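Local coordinates for protein CDP-glucose-4,6-dehydratase (Yersinia pseudotuberculosis, PDB 1RKX) that probably converts CDP-D-glucose to its 4-keto-6-deoxy derivative by removing water, with bound NAD as cofactor, as an extended short-chain dehydrogenase/reductase, at residues Pro91-Tyr97 against Tyr154-Ser158; Met87-Pro91 against Thr103-Asn107; Asp133-Asn138 against Tyr302-Asp306; Val128-Ser132 against Ala164-Thr168. All blocks are in the same frame, centred on the assembly; numbering follows the deposited sequence.

Contact 1 (Pro91-Tyr97 against Tyr154-Ser158); sequences PLVRLSY and YDPYS. With NAD (nicotinamide-adenine-dinucleotide), chain G.
Val93 and Tyr157 meet in the tight part of this contact: the CG2 methyl of Val93 lies 3.4 Å from Tyr157 CD2, and the two side chains cross at about a right angle. CG1 of Val93, anti to the backbone N (chi1 172°), lies 3.5 Å from Asp155 OD2. Ser96 is buried here; its OG donates to Val93 O and accepts a weak, bent bond from Tyr157 N (3.2 Å, 142°). Asp155 is the N-cap of helix 156-175; its OD2 receives Ser158 N at 2.8 Å from above the carboxylate plane, and its OD1 receives Ser158 OG. Tyr157, with Lys161 one turn on, matches the YxxxK motif of short-chain dehydrogenases. Pro91 O sits over one face of the Tyr157 ring, and Tyr157 OH lies 3.2 Å from NAD C6N. That hydroxyl is hydrogen-bonded to Ser132 OG and shares a water with Pro91 O and NAD O2D. The other end is more open to solvent, with few side chains meeting: Tyr97 OH comes 3.5 Å from Tyr154 CD2 at the edge of the exposed Tyr154 ring, and 3.3 Å from Asp155 CB, while Ser174 and Asn177 of the second subunit pack nearby.

Contact 2 (Met87-Pro91 against Thr103-Asn107); sequences MAAQP and TYSTN. With NAD (nicotinamide-adenine-dinucleotide), chain G.
In the Rossmann fold the loop that leaves strand 83-86 carries cofactor contacts, and here Gln90 of that loop is clasped by Asn107 of helix 100-121. The primary amide of Asn107 works in both directions. Its OD1 accepts Gln90 N at 2.8 Å, in the carbonyl plane and on a lone pair, while its ND2 donates to Gln90 O at 3.0 Å in a nearly straight bond (172°). Gln90 O lies in the amide plane of Asn107, so two bonds to one residue restrict the rotation of this buried side chain; ND2 is also bonded to Ser160 OG. The Gln90 side chain bends at chi2 (-56°) and brings NE2 to Thr103 OG1 at 3.2 Å, almost exactly in its own amide plane. OE1 of Gln90 turns back to Leu92 N, and Thr103 OG1 is itself bonded to Glu99 O. Further up the loop, a water donates to both Ala88 O and Thr106 O, joining the two backbones. The clasped loop faces NAD. Ala89 N donates to O4B (3.3 Å), Met87 O accepts O3D (3.0 Å), and Thr106 CG2 lies 3.6 Å from N7A of the adenine. A Met-Ala-Ala loop against the dinucleotide, backed by helix 100-121, is consistent with the cofactor site of extended short-chain dehydrogenases.

Contact 3 (Asp133-Asn138 against Tyr302-Asp306); sequences DKCYDN and YLKLD
Asp133 opens the contact by meeting two leucines of 302-306. Its CB lies 3.8 Å from Leu305 CD1, and its OD2 is 3.6 Å from Leu303 CD1. No direct hydrogen bond joins the segments, and the closest CA atoms, those of Asp133 and Leu305, are 7.2 Å apart, so the association rests on side chains and one water. That water donates to Asp133 OD2 (2.7 Å) and to Leu303 O (3.1 Å), giving the carboxylate a polar link across a contact that has no direct hydrogen bond. At Lys134 the contact is thinner: the aliphatic CD comes 4.2 Å from Leu303 CG. Tyr136 then presents its ring to Leu305, whose CD2 approaches CE1 obliquely at 3.5 Å. Cys135 SG lies over one face of that ring, and the hydroxyl is fixed by Asn261 ND2 and Arg192 NH1. Asn138 ends the walk, its ND2 resting 3.8 Å from Leu303 CD2 while its OD1 accepts Glu140 N. Leu303, with CG anti to the backbone N (chi1 -169°), thus reaches Asp133 with one methyl and Asn138 with the other. Asp133 also touches NAD, which places this contact beside the cofactor pocket. The first segment lies in the loop between strand 126-130 and helix 156-175, with Lys134 against that helix at Tyr157 and Ser158; the second runs up to helix 308-314, Tyr302 packs on strand 229-234, and Tyr145 bonds to the backbone of Lys304 and Asp306.

Contact 4 (Val128-Ser132 against Ala164-Thr168); sequences VNITS and AELVT. With NAD (nicotinamide-adenine-dinucleotide), chain G.
This contact is part of a beta-alpha-beta crossover of the Rossmann fold, in which Thr131, just past the end of strand 126-130, meets Glu165 of helix 156-175 before the chain returns to the sheet as the parallel neighbour 187-192. Thr131 OG1 donates to Glu165 OE2 at 2.7 Å. The hydroxyl reaches the carboxylate on its anti side, 20° out of the plane, and the two side chains cross at about a right angle. The glutamate chain folds at chi2 (-73°), which turns its buried carboxylate back toward the strand. There OE2 also forms a salt bridge with Arg192 and OE1 bonds to Thr190 OG1, so both oxygens are satisfied by the crossover and the strand beyond it; the arginine would probably favour the charged form of the acid. Thr131 CG2 lies 3.4 Å from Glu165 OE2 and, at 4.3 Å, also faces Ala164 CB. One turn further along, Thr168 faces the side chain of Asn129. Its OG1 folds back to Ala164 O at 2.9 Å, and that carbonyl therefore holds both Thr168 OG1 and Thr168 N, which arrive from opposite faces of its plane. The strand end also lines the NAD pocket: Ile130 CG2 is 3.5 Å from the ribose O4D, and Thr131 O is bonded to NZ of Lys161, which is also hydrogen-bonded to NAD. Ser132, with OG anti to its own N (chi1 176°), brings that oxygen 3.3 Å from C5N of the nicotinamide ring.

Overall arrangement
From the N terminus, contact 2 closes first, a short loop from the end of strand 83-86 to helix 100-121 that contains helix 93-98. Contact 1 starts at Pro91, which both share, and reaches on to the start of helix 156-175, so the two loops cross. Contact 4 opens on strand 126-130 within the span of contact 1 and closes further along the same helix; contact 3 opens at Asp133, before contact 4 has closed, and closes at 302-306. Contacts 1, 3 and 4 therefore cross one another, none nests, and contact 2 precedes 3 and 4 in series. Contacts 1, 2 and 4 line NAD, which Asp133 also touches; contact 3 ties the loop after strand 126-130 to the segment before helix 308-314.

Contact 1 (Pro91-Tyr97 against Tyr154-Ser158)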
# COMPACT_ATOMS: atom_id res chain seq x y z
N PRO C 91 -27.40 0.08 13.65
CA PRO C 91 -26.44 -1.02 13.50
C PRO C 91 -26.72 -2.16 12.54
O PRO C 91 -25.90 -3.07 12.45
CB PRO C 91 -26.35 -1.54 14.92
CG PRO C 91 -27.81 -1.55 15.30
CD PRO C 91 -28.34 -0.21 14.74
N LEU C 92 -27.85 -2.14 11.83
CA LEU C 92 -28.19 -3.24 10.94
C LEU C 92 -27.90 -3.02 9.46
O LEU C 92 -28.34 -2.04 8.86
CB LEU C 92 -29.67 -3.58 11.11
CG LEU C 92 -30.13 -3.85 12.55
CD1 LEU C 92 -31.62 -4.15 12.55
CD2 LEU C 92 -29.34 -5.02 13.14
N VAL C 93 -27.17 -3.97 8.86
CA VAL C 93 -26.83 -3.89 7.44
C VAL C 93 -28.11 -4.02 6.61
O VAL C 93 -28.37 -3.20 5.72
CB VAL C 93 -25.85 -5.01 7.03
CG1 VAL C 93 -25.67 -5.03 5.52
CG2 VAL C 93 -24.49 -4.80 7.69
N ARG C 94 -28.90 -5.04 6.91
CA ARG C 94 -30.14 -5.29 6.20
C ARG C 94 -30.98 -4.03 6.11
O ARG C 94 -31.36 -3.59 5.03
CB ARG C 94 -30.94 -6.38 6.91
CG ARG C 94 -32.32 -6.62 6.34
CD ARG C 94 -33.12 -7.46 7.31
NE ARG C 94 -32.34 -8.63 7.71
CZ ARG C 94 -32.58 -9.35 8.80
NH1 ARG C 94 -33.58 -9.02 9.62
NH2 ARG C 94 -31.81 -10.39 9.08
N LEU C 95 -31.28 -3.44 7.26
CA LEU C 95 -32.09 -2.24 7.29
C LEU C 95 -31.48 -1.08 6.50
O LEU C 95 -32.22 -0.30 5.88
CB LEU C 95 -32.33 -1.80 8.74
CG LEU C 95 -33.30 -0.62 8.88
CD1 LEU C 95 -34.67 -1.03 8.32
CD2 LEU C 95 -33.41 -0.21 10.34
N SER C 96 -30.16 -0.96 6.51
CA SER C 96 -29.49 0.13 5.80
C SER C 96 -29.80 0.11 4.30
O SER C 96 -29.71 1.13 3.63
CB SER C 96 -27.97 0.09 6.02
OG SER C 96 -27.35 -0.94 5.28
N TYR C 97 -30.17 -1.06 3.78
CA TYR C 97 -30.50 -1.17 2.37
C TYR C 97 -31.88 -0.57 2.09
O TYR C 97 -32.11 -0.04 1.00
CB TYR C 97 -30.48 -2.63 1.90
CG TYR C 97 -29.09 -3.13 1.59
CD1 TYR C 97 -28.46 -4.08 2.40
CD2 TYR C 97 -28.40 -2.65 0.48
CE1 TYR C 97 -27.18 -4.54 2.10
CE2 TYR C 97 -27.12 -3.10 0.18
CZ TYR C 97 -26.52 -4.04 0.99
OH TYR C 97 -25.27 -4.51 0.65
N TYR C 154 -19.21 -1.44 1.75
CA TYR C 154 -20.07 -1.74 0.60
C TYR C 154 -21.49 -1.24 0.80
O TYR C 154 -21.99 -0.42 0.02
CB TYR C 154 -20.08 -3.26 0.39
CG TYR C 154 -20.81 -3.72 -0.85
CD1 TYR C 154 -20.22 -3.62 -2.11
CD2 TYR C 154 -22.08 -4.28 -0.75
CE1 TYR C 154 -20.88 -4.08 -3.25
CE2 TYR C 154 -22.75 -4.74 -1.89
CZ TYR C 154 -22.15 -4.64 -3.13
OH TYR C 154 -22.80 -5.11 -4.24
N ASP C 155 -22.15 -1.76 1.83
CA ASP C 155 -23.52 -1.38 2.15
C ASP C 155 -23.54 -0.06 2.91
O ASP C 155 -22.52 0.36 3.47
CB ASP C 155 -24.15 -2.46 3.03
CG ASP C 155 -23.38 -2.66 4.32
OD1 ASP C 155 -22.33 -3.32 4.28
OD2 ASP C 155 -23.82 -2.12 5.35
N PRO C 156 -24.70 0.61 2.96
CA PRO C 156 -24.85 1.89 3.65
C PRO C 156 -24.40 1.87 5.12
O PRO C 156 -23.79 2.84 5.59
CB PRO C 156 -26.33 2.20 3.49
CG PRO C 156 -26.63 1.62 2.13
CD PRO C 156 -25.93 0.28 2.20
N TYR C 157 -24.70 0.79 5.83
CA TYR C 157 -24.30 0.69 7.23
C TYR C 157 -22.77 0.69 7.35
O TYR C 157 -22.20 1.54 8.04
CB TYR C 157 -24.85 -0.59 7.87
CG TYR C 157 -24.07 -1.00 9.11
CD1 TYR C 157 -24.22 -0.32 10.31
CD2 TYR C 157 -23.14 -2.04 9.05
CE1 TYR C 157 -23.46 -0.65 11.43
CE2 TYR C 157 -22.36 -2.38 10.16
CZ TYR C 157 -22.53 -1.69 11.34
OH TYR C 157 -21.75 -2.02 12.43
N SER C 158 -22.13 -0.27 6.68
CA SER C 158 -20.67 -0.37 6.72
C SER C 158 -20.04 0.94 6.28
O SER C 158 -19.14 1.47 6.93
CB SER C 158 -20.19 -1.51 5.80
OG SER C 158 -20.71 -2.76 6.22
PA NAD G . -28.39 -2.23 19.52
O1A NAD G . -29.38 -2.06 18.42
O2A NAD G . -28.74 -3.19 20.60
O5B NAD G . -28.07 -0.81 20.21
C5B NAD G . -28.14 0.39 19.41
C4B NAD G . -28.39 1.62 20.28
O4B NAD G . -28.44 2.69 19.31
C3B NAD G . -29.75 1.60 20.95
O3B NAD G . -29.54 1.93 22.34
C2B NAD G . -30.53 2.64 20.17
O2B NAD G . -31.61 3.25 20.93
C1B NAD G . -29.43 3.58 19.74
N9A NAD G . -29.82 4.43 18.62
C8A NAD G . -30.02 4.06 17.32
N7A NAD G . -30.39 5.07 16.53
C5A NAD G . -30.44 6.15 17.39
C6A NAD G . -30.77 7.51 17.17
N6A NAD G . -31.12 8.05 16.02
N1A NAD G . -30.72 8.36 18.25
C2A NAD G . -30.36 7.83 19.46
N3A NAD G . -30.03 6.59 19.78
C4A NAD G . -30.09 5.78 18.69
O3 NAD G . -27.02 -2.59 18.88
PN NAD G . -25.57 -2.92 19.57
O1N NAD G . -25.30 -4.31 19.18
O2N NAD G . -25.70 -2.74 21.04
O5D NAD G . -24.59 -1.94 18.82
C5D NAD G . -23.91 -0.96 19.61
C4D NAD G . -22.96 -0.16 18.75
O4D NAD G . -21.94 -1.13 18.32
C3D NAD G . -23.47 0.45 17.44
O3D NAD G . -22.69 1.63 17.16
C2D NAD G . -23.18 -0.65 16.44
O2D NAD G . -23.13 -0.12 15.10
C1D NAD G . -21.83 -1.13 16.92
N1N NAD G . -21.51 -2.46 16.43
C2N NAD G . -22.09 -3.63 16.95
C3N NAD G . -21.66 -4.98 16.48
C7N NAD G . -22.28 -6.16 17.12
O7N NAD G . -21.90 -7.27 16.73
N7N NAD G . -23.21 -6.07 18.09
C4N NAD G . -20.71 -5.08 15.31
C5N NAD G . -20.21 -3.74 14.85
C6N NAD G . -20.57 -2.58 15.36
O HOH W 1 -23.60 -2.75 14.00

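Contact 2 (Met87-Pro91 against Thr103-Asn107)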
# COMPACT_ATOMS: atom_id res chain seq x y z
N MET C 87 -22.11 4.96 21.44
CA MET C 87 -22.50 3.67 20.89
C MET C 87 -23.82 3.69 20.12
O MET C 87 -24.19 2.69 19.52
CB MET C 87 -22.57 2.62 21.99
CG MET C 87 -21.19 2.21 22.49
SD MET C 87 -21.18 0.61 23.32
CE MET C 87 -21.66 1.09 24.93
N ALA C 88 -24.52 4.82 20.15
CA ALA C 88 -25.79 4.92 19.44
C ALA C 88 -25.55 4.93 17.93
O ALA C 88 -24.70 5.66 17.42
CB ALA C 88 -26.53 6.19 19.86
N ALA C 89 -26.32 4.12 17.22
CA ALA C 89 -26.21 4.03 15.77
C ALA C 89 -27.26 3.09 15.21
O ALA C 89 -27.86 2.32 15.95
CB ALA C 89 -24.81 3.52 15.39
N GLN C 90 -27.49 3.18 13.90
CA GLN C 90 -28.40 2.28 13.19
C GLN C 90 -27.36 1.19 12.89
O GLN C 90 -26.52 1.35 12.00
CB GLN C 90 -28.89 2.94 11.90
CG GLN C 90 -30.03 2.21 11.18
CD GLN C 90 -29.68 0.77 10.85
OE1 GLN C 90 -29.81 -0.11 11.69
NE2 GLN C 90 -29.23 0.54 9.62
N PRO C 91 -27.40 0.08 13.65
CA PRO C 91 -26.44 -1.02 13.50
C PRO C 91 -26.72 -2.16 12.54
O PRO C 91 -25.90 -3.07 12.45
CB PRO C 91 -26.35 -1.54 14.92
CG PRO C 91 -27.81 -1.55 15.30
CD PRO C 91 -28.34 -0.21 14.74
N THR C 103 -29.75 5.77 7.93
CA THR C 103 -28.50 5.16 8.39
C THR C 103 -27.39 6.20 8.40
O THR C 103 -26.65 6.33 9.38
CB THR C 103 -28.07 3.99 7.48
OG1 THR C 103 -29.05 2.94 7.56
CG2 THR C 103 -26.72 3.44 7.93
N TYR C 104 -27.28 6.95 7.31
CA TYR C 104 -26.26 7.98 7.21
C TYR C 104 -26.51 9.12 8.18
O TYR C 104 -25.58 9.61 8.83
CB TYR C 104 -26.16 8.52 5.78
CG TYR C 104 -25.32 7.66 4.86
CD1 TYR C 104 -25.91 6.90 3.85
CD2 TYR C 104 -23.93 7.60 5.00
CE1 TYR C 104 -25.14 6.10 2.99
CE2 TYR C 104 -23.15 6.80 4.15
CZ TYR C 104 -23.76 6.06 3.15
OH TYR C 104 -22.99 5.28 2.31
N SER C 105 -27.76 9.56 8.30
CA SER C 105 -28.07 10.66 9.21
C SER C 105 -27.73 10.24 10.65
O SER C 105 -27.09 11.00 11.39
CB SER C 105 -29.55 11.05 9.12
OG SER C 105 -30.39 9.95 9.43
N THR C 106 -28.12 9.03 11.02
CA THR C 106 -27.86 8.54 12.38
C THR C 106 -26.38 8.28 12.65
O THR C 106 -25.83 8.76 13.64
CB THR C 106 -28.64 7.24 12.68
OG1 THR C 106 -30.05 7.48 12.55
CG2 THR C 106 -28.35 6.76 14.10
N ASN C 107 -25.73 7.53 11.77
CA ASN C 107 -24.34 7.17 11.99
C ASN C 107 -23.31 8.24 11.68
O ASN C 107 -22.30 8.34 12.38
CB ASN C 107 -24.02 5.88 11.23
CG ASN C 107 -24.87 4.72 11.69
OD1 ASN C 107 -25.64 4.85 12.65
ND2 ASN C 107 -24.75 3.59 11.02
PA NAD G . -28.39 -2.23 19.52
O1A NAD G . -29.38 -2.06 18.42
O2A NAD G . -28.74 -3.19 20.60
O5B NAD G . -28.07 -0.81 20.21
C5B NAD G . -28.14 0.39 19.41
C4B NAD G . -28.39 1.62 20.28
O4B NAD G . -28.44 2.69 19.31
C3B NAD G . -29.75 1.60 20.95
O3B NAD G . -29.54 1.93 22.34
C2B NAD G . -30.53 2.64 20.17
O2B NAD G . -31.61 3.25 20.93
C1B NAD G . -29.43 3.58 19.74
N9A NAD G . -29.82 4.43 18.62
C8A NAD G . -30.02 4.06 17.32
N7A NAD G . -30.39 5.07 16.53
C5A NAD G . -30.44 6.15 17.39
C6A NAD G . -30.77 7.51 17.17
N6A NAD G . -31.12 8.05 16.02
N1A NAD G . -30.72 8.36 18.25
C2A NAD G . -30.36 7.83 19.46
N3A NAD G . -30.03 6.59 19.78
C4A NAD G . -30.09 5.78 18.69
O3 NAD G . -27.02 -2.59 18.88
PN NAD G . -25.57 -2.92 19.57
O1N NAD G . -25.30 -4.31 19.18
O2N NAD G . -25.70 -2.74 21.04
O5D NAD G . -24.59 -1.94 18.82
C5D NAD G . -23.91 -0.96 19.61
C4D NAD G . -22.96 -0.16 18.75
O4D NAD G . -21.94 -1.13 18.32
C3D NAD G . -23.47 0.45 17.44
O3D NAD G . -22.69 1.63 17.16
C2D NAD G . -23.18 -0.65 16.44
O2D NAD G . -23.13 -0.12 15.10
C1D NAD G . -21.83 -1.13 16.92
N1N NAD G . -21.51 -2.46 16.43
C2N NAD G . -22.09 -3.63 16.95
C3N NAD G . -21.66 -4.98 16.48
C7N NAD G . -22.28 -6.16 17.12
O7N NAD G . -21.90 -7.27 16.73
N7N NAD G . -23.21 -6.07 18.09
C4N NAD G . -20.71 -5.08 15.31
C5N NAD G . -20.21 -3.74 14.85
C6N NAD G . -20.57 -2.58 15.36
O HOH W 2 -23.86 7.39 15.42

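Contact 3 (Asp133-Asn138 against Tyr302-Asp306)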
# COMPACT_ATOMS: atom_id res chain seq x y z
N ASP C 133 -16.33 -3.02 12.95
CA ASP C 133 -15.26 -3.76 12.32
C ASP C 133 -15.47 -3.62 10.80
O ASP C 133 -14.54 -3.82 10.01
CB ASP C 133 -15.29 -5.24 12.74
CG ASP C 133 -16.57 -5.95 12.35
OD1 ASP C 133 -17.66 -5.35 12.55
OD2 ASP C 133 -16.50 -7.10 11.86
N LYS C 134 -16.68 -3.23 10.41
CA LYS C 134 -17.02 -3.05 8.99
C LYS C 134 -16.66 -1.69 8.40
O LYS C 134 -17.03 -1.38 7.28
CB LYS C 134 -18.52 -3.30 8.78
CG LYS C 134 -19.01 -4.65 9.29
CD LYS C 134 -18.23 -5.79 8.67
CE LYS C 134 -18.64 -7.14 9.25
NZ LYS C 134 -20.07 -7.46 8.94
N CYS C 135 -15.92 -0.87 9.15
CA CYS C 135 -15.56 0.45 8.62
C CYS C 135 -14.46 0.35 7.55
O CYS C 135 -14.26 1.29 6.79
CB CYS C 135 -15.07 1.36 9.74
SG CYS C 135 -13.54 0.82 10.49
N TYR C 136 -13.77 -0.78 7.49
CA TYR C 136 -12.68 -0.94 6.52
C TYR C 136 -13.12 -1.25 5.11
O TYR C 136 -14.04 -2.02 4.88
CB TYR C 136 -11.73 -2.07 6.95
CG TYR C 136 -10.99 -1.82 8.24
CD1 TYR C 136 -11.43 -2.38 9.45
CD2 TYR C 136 -9.84 -1.03 8.26
CE1 TYR C 136 -10.73 -2.17 10.63
CE2 TYR C 136 -9.14 -0.81 9.44
CZ TYR C 136 -9.59 -1.38 10.62
OH TYR C 136 -8.90 -1.17 11.79
N ASP C 137 -12.43 -0.62 4.15
CA ASP C 137 -12.70 -0.88 2.75
C ASP C 137 -12.42 -2.38 2.62
O ASP C 137 -11.34 -2.84 2.98
CB ASP C 137 -11.74 -0.07 1.88
CG ASP C 137 -11.84 -0.41 0.41
OD1 ASP C 137 -12.96 -0.69 -0.06
OD2 ASP C 137 -10.80 -0.38 -0.28
N ASN C 138 -13.39 -3.14 2.12
CA ASN C 138 -13.23 -4.58 2.04
C ASN C 138 -12.38 -5.08 0.88
O ASN C 138 -12.77 -4.97 -0.28
CB ASN C 138 -14.60 -5.26 2.00
CG ASN C 138 -14.54 -6.71 2.43
OD1 ASN C 138 -13.78 -7.50 1.88
ND2 ASN C 138 -15.33 -7.06 3.44
N TYR C 302 -13.39 -14.58 5.57
CA TYR C 302 -14.31 -13.85 6.43
C TYR C 302 -13.57 -12.64 7.00
O TYR C 302 -12.36 -12.69 7.22
CB TYR C 302 -14.82 -14.75 7.55
CG TYR C 302 -13.73 -15.44 8.34
CD1 TYR C 302 -13.15 -14.83 9.46
CD2 TYR C 302 -13.27 -16.71 7.96
CE1 TYR C 302 -12.14 -15.47 10.18
CE2 TYR C 302 -12.26 -17.35 8.68
CZ TYR C 302 -11.70 -16.73 9.79
OH TYR C 302 -10.71 -17.36 10.50
N LEU C 303 -14.31 -11.57 7.21
CA LEU C 303 -13.77 -10.31 7.74
C LEU C 303 -13.24 -10.49 9.16
O LEU C 303 -13.95 -10.97 10.04
CB LEU C 303 -14.88 -9.25 7.74
CG LEU C 303 -14.58 -7.77 8.00
CD1 LEU C 303 -13.92 -7.57 9.35
CD2 LEU C 303 -13.71 -7.22 6.89
N LYS C 304 -11.99 -10.09 9.38
CA LYS C 304 -11.39 -10.18 10.71
C LYS C 304 -10.44 -9.02 10.92
O LYS C 304 -10.06 -8.33 9.97
CB LYS C 304 -10.67 -11.52 10.91
CG LYS C 304 -9.43 -11.70 10.08
CD LYS C 304 -8.77 -13.04 10.40
CE LYS C 304 -7.50 -13.23 9.59
NZ LYS C 304 -6.81 -14.50 9.92
N LEU C 305 -10.05 -8.80 12.17
CA LEU C 305 -9.18 -7.69 12.51
C LEU C 305 -7.87 -8.12 13.15
O LEU C 305 -7.81 -9.14 13.84
CB LEU C 305 -9.90 -6.74 13.48
CG LEU C 305 -11.28 -6.21 13.10
CD1 LEU C 305 -11.80 -5.29 14.21
CD2 LEU C 305 -11.20 -5.46 11.79
N ASP C 306 -6.82 -7.36 12.90
CA ASP C 306 -5.52 -7.63 13.51
C ASP C 306 -5.54 -6.74 14.75
O ASP C 306 -5.63 -5.51 14.62
CB ASP C 306 -4.39 -7.22 12.58
CG ASP C 306 -3.02 -7.51 13.18
OD1 ASP C 306 -2.79 -7.13 14.34
OD2 ASP C 306 -2.19 -8.11 12.47
O HOH W 3 -14.67 -9.01 12.31

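Contact 4 (Val128-Ser132 against Ala164-Thr168)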
# COMPACT_ATOMS: atom_id res chain seq x y z
N VAL C 128 -14.68 7.92 23.42
CA VAL C 128 -14.51 6.64 22.76
C VAL C 128 -15.70 6.46 21.83
O VAL C 128 -16.82 6.20 22.27
CB VAL C 128 -14.45 5.49 23.77
CG1 VAL C 128 -14.43 4.15 23.03
CG2 VAL C 128 -13.21 5.62 24.64
N ASN C 129 -15.43 6.60 20.54
CA ASN C 129 -16.47 6.46 19.54
C ASN C 129 -16.49 5.07 18.94
O ASN C 129 -15.54 4.66 18.26
CB ASN C 129 -16.27 7.52 18.45
CG ASN C 129 -17.21 7.33 17.29
OD1 ASN C 129 -18.29 6.75 17.44
ND2 ASN C 129 -16.81 7.82 16.12
N ILE C 130 -17.57 4.34 19.19
CA ILE C 130 -17.73 2.99 18.66
C ILE C 130 -18.20 3.07 17.21
O ILE C 130 -19.28 3.58 16.91
CB ILE C 130 -18.78 2.19 19.47
CG1 ILE C 130 -18.20 1.76 20.82
CG2 ILE C 130 -19.20 0.94 18.69
CD1 ILE C 130 -17.87 2.92 21.74
N THR C 131 -17.37 2.56 16.31
CA THR C 131 -17.74 2.56 14.90
C THR C 131 -18.12 1.12 14.54
O THR C 131 -19.21 0.67 14.89
CB THR C 131 -16.58 3.10 14.02
OG1 THR C 131 -15.40 2.33 14.22
CG2 THR C 131 -16.30 4.55 14.38
N SER C 132 -17.22 0.38 13.90
CA SER C 132 -17.53 -1.00 13.54
C SER C 132 -16.34 -1.69 12.91
O SER C 132 -15.44 -1.04 12.40
CB SER C 132 -18.70 -1.04 12.54
OG SER C 132 -18.96 -2.37 12.11
N ALA C 164 -18.02 7.65 9.63
CA ALA C 164 -17.92 8.06 11.04
C ALA C 164 -16.45 8.11 11.46
O ALA C 164 -16.06 8.96 12.26
CB ALA C 164 -18.70 7.09 11.93
N GLU C 165 -15.65 7.20 10.91
CA GLU C 165 -14.22 7.17 11.21
C GLU C 165 -13.58 8.44 10.64
O GLU C 165 -12.82 9.11 11.33
CB GLU C 165 -13.55 5.93 10.58
CG GLU C 165 -13.74 4.63 11.37
CD GLU C 165 -12.91 4.58 12.65
OE1 GLU C 165 -11.99 5.40 12.82
OE2 GLU C 165 -13.17 3.69 13.49
N LEU C 166 -13.90 8.77 9.39
CA LEU C 166 -13.36 9.98 8.79
C LEU C 166 -13.75 11.21 9.60
O LEU C 166 -12.91 12.05 9.91
CB LEU C 166 -13.86 10.13 7.34
CG LEU C 166 -12.90 9.65 6.25
CD1 LEU C 166 -12.67 8.14 6.36
CD2 LEU C 166 -13.47 10.00 4.87
N VAL C 167 -15.03 11.31 9.96
CA VAL C 167 -15.53 12.44 10.75
C VAL C 167 -14.74 12.60 12.05
O VAL C 167 -14.32 13.71 12.39
CB VAL C 167 -17.03 12.26 11.11
CG1 VAL C 167 -17.44 13.26 12.21
CG2 VAL C 167 -17.89 12.46 9.87
N THR C 168 -14.55 11.50 12.76
CA THR C 168 -13.82 11.55 14.03
C THR C 168 -12.39 12.00 13.80
O THR C 168 -11.86 12.80 14.57
CB THR C 168 -13.82 10.18 14.73
OG1 THR C 168 -15.17 9.71 14.88
CG2 THR C 168 -13.19 10.31 16.13
PA NAD G . -28.39 -2.23 19.52
O1A NAD G . -29.38 -2.06 18.42
O2A NAD G . -28.74 -3.19 20.60
O5B NAD G . -28.07 -0.81 20.21
C5B NAD G . -28.14 0.39 19.41
C4B NAD G . -28.39 1.62 20.28
O4B NAD G . -28.44 2.69 19.31
C3B NAD G . -29.75 1.60 20.95
O3B NAD G . -29.54 1.93 22.34
C2B NAD G . -30.53 2.64 20.17
O2B NAD G . -31.61 3.25 20.93
C1B NAD G . -29.43 3.58 19.74
N9A NAD G . -29.82 4.43 18.62
C8A NAD G . -30.02 4.06 17.32
N7A NAD G . -30.39 5.07 16.53
C5A NAD G . -30.44 6.15 17.39
C6A NAD G . -30.77 7.51 17.17
N6A NAD G . -31.12 8.05 16.02
N1A NAD G . -30.72 8.36 18.25
C2A NAD G . -30.36 7.83 19.46
N3A NAD G . -30.03 6.59 19.78
C4A NAD G . -30.09 5.78 18.69
O3 NAD G . -27.02 -2.59 18.88
PN NAD G . -25.57 -2.92 19.57
O1N NAD G . -25.30 -4.31 19.18
O2N NAD G . -25.70 -2.74 21.04
O5D NAD G . -24.59 -1.94 18.82
C5D NAD G . -23.91 -0.96 19.61
C4D NAD G . -22.96 -0.16 18.75
O4D NAD G . -21.94 -1.13 18.32
C3D NAD G . -23.47 0.45 17.44
O3D NAD G . -22.69 1.63 17.16
C2D NAD G . -23.18 -0.65 16.44
O2D NAD G . -23.13 -0.12 15.10
C1D NAD G . -21.83 -1.13 16.92
N1N NAD G . -21.51 -2.46 16.43
C2N NAD G . -22.09 -3.63 16.95
C3N NAD G . -21.66 -4.98 16.48
C7N NAD G . -22.28 -6.16 17.12
O7N NAD G . -21.90 -7.27 16.73
N7N NAD G . -23.21 -6.07 18.09
C4N NAD G . -20.71 -5.08 15.31
C5N NAD G . -20.21 -3.74 14.85
C6N NAD G . -20.57 -2.58 15.36